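Local coordinates for protein polyketide biosynthesis 3-hydroxy-3-methylglutaryl-ACP synthase PksG (Bacillus subtilis, PDB 4YXQ) that catalyses the aldol condensation of an acetyl group carried on an acyl-carrier protein with a beta-ketothioester polyketide intermediate during biosynthesis of the antibiotic bacillaene, at residues S116-F121 against A301-L306. Sequence-based numbering, arbitrary orientation.
Sequences SGTAGF and ALFLAL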
ATOM      1  N   SER A 116      -4.059  -5.828   5.141  1.00 17.60           N
ATOM      2  CA  SER A 116      -2.872  -4.979   4.914  1.00 17.64           C
ATOM      3  C   SER A 116      -1.590  -5.572   5.476  1.00 17.70           C
ATOM      4  O   SER A 116      -0.557  -5.584   4.810  1.00 18.25           O
ATOM      5  CB  SER A 116      -3.104  -3.584   5.487  1.00 17.19           C
ATOM      6  OG  SER A 116      -3.347  -3.633   6.889  1.00 17.33           O
ATOM      7  N   GLY A 117      -1.677  -6.096   6.688  1.00 17.68           N
ATOM      8  CA  GLY A 117      -0.522  -6.610   7.365  1.00 17.60           C
ATOM      9  C   GLY A 117       0.086  -7.781   6.645  1.00 18.39           C
ATOM     10  O   GLY A 117       1.288  -7.813   6.376  1.00 17.61           O
ATOM     11  N   THR A 118      -0.752  -8.765   6.359  1.00 19.91           N
ATOM     12  CA  THR A 118      -0.315  -9.962   5.654  1.00 20.02           C
ATOM     13  C   THR A 118       0.238  -9.606   4.266  1.00 19.64           C
ATOM     14  O   THR A 118       1.225 -10.193   3.825  1.00 21.03           O
ATOM     15  CB  THR A 118      -1.483 -10.954   5.539  1.00 20.88           C
ATOM     16  OG1 THR A 118      -1.820 -11.443   6.846  1.00 22.87           O
ATOM     17  CG2 THR A 118      -1.126 -12.109   4.651  1.00 21.40           C
ATOM     18  N   ALA A 119      -0.397  -8.655   3.585  1.00 18.88           N
ATOM     19  CA  ALA A 119       0.071  -8.242   2.274  1.00 18.60           C
ATOM     20  C   ALA A 119       1.487  -7.699   2.394  1.00 18.50           C
ATOM     21  O   ALA A 119       2.375  -8.089   1.643  1.00 17.37           O
ATOM     22  CB  ALA A 119      -0.849  -7.192   1.690  1.00 18.26           C
ATOM     23  N   GLY A 120       1.684  -6.793   3.360  1.00 18.31           N
ATOM     24  CA  GLY A 120       3.011  -6.257   3.674  1.00 17.05           C
ATOM     25  C   GLY A 120       4.012  -7.341   4.023  1.00 17.35           C
ATOM     26  O   GLY A 120       5.145  -7.339   3.527  1.00 16.88           O
ATOM     27  N   PHE A 121       3.597  -8.266   4.881  1.00 17.23           N
ATOM     28  CA  PHE A 121       4.474  -9.316   5.327  1.00 19.28           C
ATOM     29  C   PHE A 121       4.881 -10.227   4.168  1.00 20.03           C
ATOM     30  O   PHE A 121       6.046 -10.579   4.037  1.00 19.22           O
ATOM     31  CB  PHE A 121       3.792 -10.149   6.402  1.00 20.79           C
ATOM     32  CG  PHE A 121       4.580 -11.350   6.833  1.00 21.81           C
ATOM     33  CD1 PHE A 121       5.737 -11.199   7.569  1.00 22.01           C
ATOM     34  CD2 PHE A 121       4.147 -12.624   6.523  1.00 22.54           C
ATOM     35  CE1 PHE A 121       6.468 -12.293   7.960  1.00 22.83           C
ATOM     36  CE2 PHE A 121       4.868 -13.729   6.927  1.00 23.03           C
ATOM     37  CZ  PHE A 121       6.035 -13.562   7.640  1.00 22.84           C
ATOM     38  N   ALA A 301      -4.488  -7.462  13.645  1.00 18.27           N
ATOM     39  CA  ALA A 301      -5.180  -8.460  14.456  1.00 19.23           C
ATOM     40  C   ALA A 301      -4.601  -9.847  14.280  1.00 20.05           C
ATOM     41  O   ALA A 301      -4.419 -10.533  15.240  1.00 25.63           O
ATOM     42  CB  ALA A 301      -6.669  -8.472  14.153  1.00 18.06           C
ATOM     43  N   LEU A 302      -4.305 -10.271  13.068  1.00 19.03           N
ATOM     44  CA  LEU A 302      -3.758 -11.589  12.882  1.00 17.28           C
ATOM     45  C   LEU A 302      -2.359 -11.691  13.466  1.00 17.29           C
ATOM     46  O   LEU A 302      -2.013 -12.670  14.130  1.00 18.03           O
ATOM     47  CB  LEU A 302      -3.757 -11.976  11.405  1.00 17.35           C
ATOM     48  CG  LEU A 302      -2.955 -13.235  11.072  1.00 17.53           C
ATOM     49  CD1 LEU A 302      -3.598 -14.456  11.726  1.00 18.11           C
ATOM     50  CD2 LEU A 302      -2.864 -13.403   9.576  1.00 18.17           C
ATOM     51  N   PHE A 303      -1.532 -10.700  13.227  1.00 18.66           N
ATOM     52  CA  PHE A 303      -0.199 -10.714  13.825  1.00 19.57           C
ATOM     53  C   PHE A 303      -0.301 -10.751  15.352  1.00 19.65           C
ATOM     54  O   PHE A 303       0.506 -11.425  16.002  1.00 19.53           O
ATOM     55  CB  PHE A 303       0.608  -9.466  13.440  1.00 19.92           C
ATOM     56  CG  PHE A 303       0.955  -9.364  11.983  1.00 20.27           C
ATOM     57  CD1 PHE A 303       0.880 -10.468  11.146  1.00 21.15           C
ATOM     58  CD2 PHE A 303       1.402  -8.158  11.464  1.00 19.29           C
ATOM     59  CE1 PHE A 303       1.208 -10.351   9.812  1.00 21.17           C
ATOM     60  CE2 PHE A 303       1.723  -8.034  10.139  1.00 19.61           C
ATOM     61  CZ  PHE A 303       1.640  -9.131   9.311  1.00 20.37           C
ATOM     62  N   LEU A 304      -1.269 -10.027  15.922  1.00 18.54           N
ATOM     63  CA  LEU A 304      -1.445 -10.044  17.356  1.00 19.97           C
ATOM     64  C   LEU A 304      -1.723 -11.465  17.793  1.00 21.79           C
ATOM     65  O   LEU A 304      -1.130 -11.947  18.762  1.00 22.86           O
ATOM     66  CB  LEU A 304      -2.597  -9.172  17.803  1.00 19.79           C
ATOM     67  CG  LEU A 304      -2.779  -9.053  19.309  1.00 20.83           C
ATOM     68  CD1 LEU A 304      -1.525  -8.454  19.940  1.00 22.56           C
ATOM     69  CD2 LEU A 304      -3.995  -8.182  19.662  1.00 20.54           C
ATOM     70  N   ALA A 305      -2.634 -12.135  17.085  1.00 21.79           N
ATOM     71  CA  ALA A 305      -3.000 -13.505  17.427  1.00 22.09           C
ATOM     72  C   ALA A 305      -1.816 -14.455  17.227  1.00 22.15           C
ATOM     73  O   ALA A 305      -1.634 -15.388  18.004  1.00 22.19           O
ATOM     74  CB  ALA A 305      -4.203 -13.965  16.617  1.00 22.07           C
ATOM     75  N   LEU A 306      -0.998 -14.198  16.210  1.00 21.06           N
ATOM     76  CA  LEU A 306       0.181 -15.008  16.017  1.00 21.17           C
ATOM     77  C   LEU A 306       1.098 -14.833  17.181  1.00 21.83           C
ATOM     78  O   LEU A 306       1.685 -15.803  17.656  1.00 23.13           O
ATOM     79  CB  LEU A 306       0.938 -14.620  14.746  1.00 21.37           C
ATOM     80  CG  LEU A 306       2.258 -15.351  14.500  1.00 20.68           C
ATOM     81  CD1 LEU A 306       2.005 -16.849  14.464  1.00 20.35           C
ATOM     82  CD2 LEU A 306       2.900 -14.875  13.206  1.00 20.34           C
TER
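G117 and F303 bring their CA atoms to 7.7 Å where the helical segments S116-F121 and A301-L306 pass, their axes 9.7 Å apart at closest approach and their N-to-C directions 75° from each other. The F303 ring bridges most of this gap. Its CG lies anti to its own carbonyl carbon (chi1 -66°), which carries the ring out to the first turn of the other helix, so that CE2 comes within 3.8 Å of G117 CA, where there is no side chain to meet it. The far end of the ring reaches the peptide beyond: CZ sits 3.2 Å from G117 O, which lies near the ring plane, at its edge. That oxygen also accepts the helical bond from F121 N (2.8 Å). One turn further on, F121 CB approaches F303 CZ to 3.8 Å, while the F121 ring leads away from the opposing helix. The L302 and T118 side chains cross at a slant, with CD2 of L302 3.5 Å from OG1 of T118. Y335, on strand 331-339, touches F121, L302 and F303, and strand 5-12 meets the same helices through I6 against F121 and M9 against F303, as expected of the buried helix layer between the sheets of a thiolase fold.

The helices belong to the N-terminal and C-terminal halves of this fold. Helix 116-130 begins just after C114, the probable acyl-thioester nucleophile, and the L302 side chain lies about 5 Å from that of H250, a probable proton donor/acceptor. Beside these residues, apolar packing joins the halves, probably with a weakly favourable contribution from the slightly positive C-H edge of F303 facing the G117 carbonyl oxygen, while the T118 hydroxyl hydrogen-bonds with S325 and Y335 and not across the helix pair.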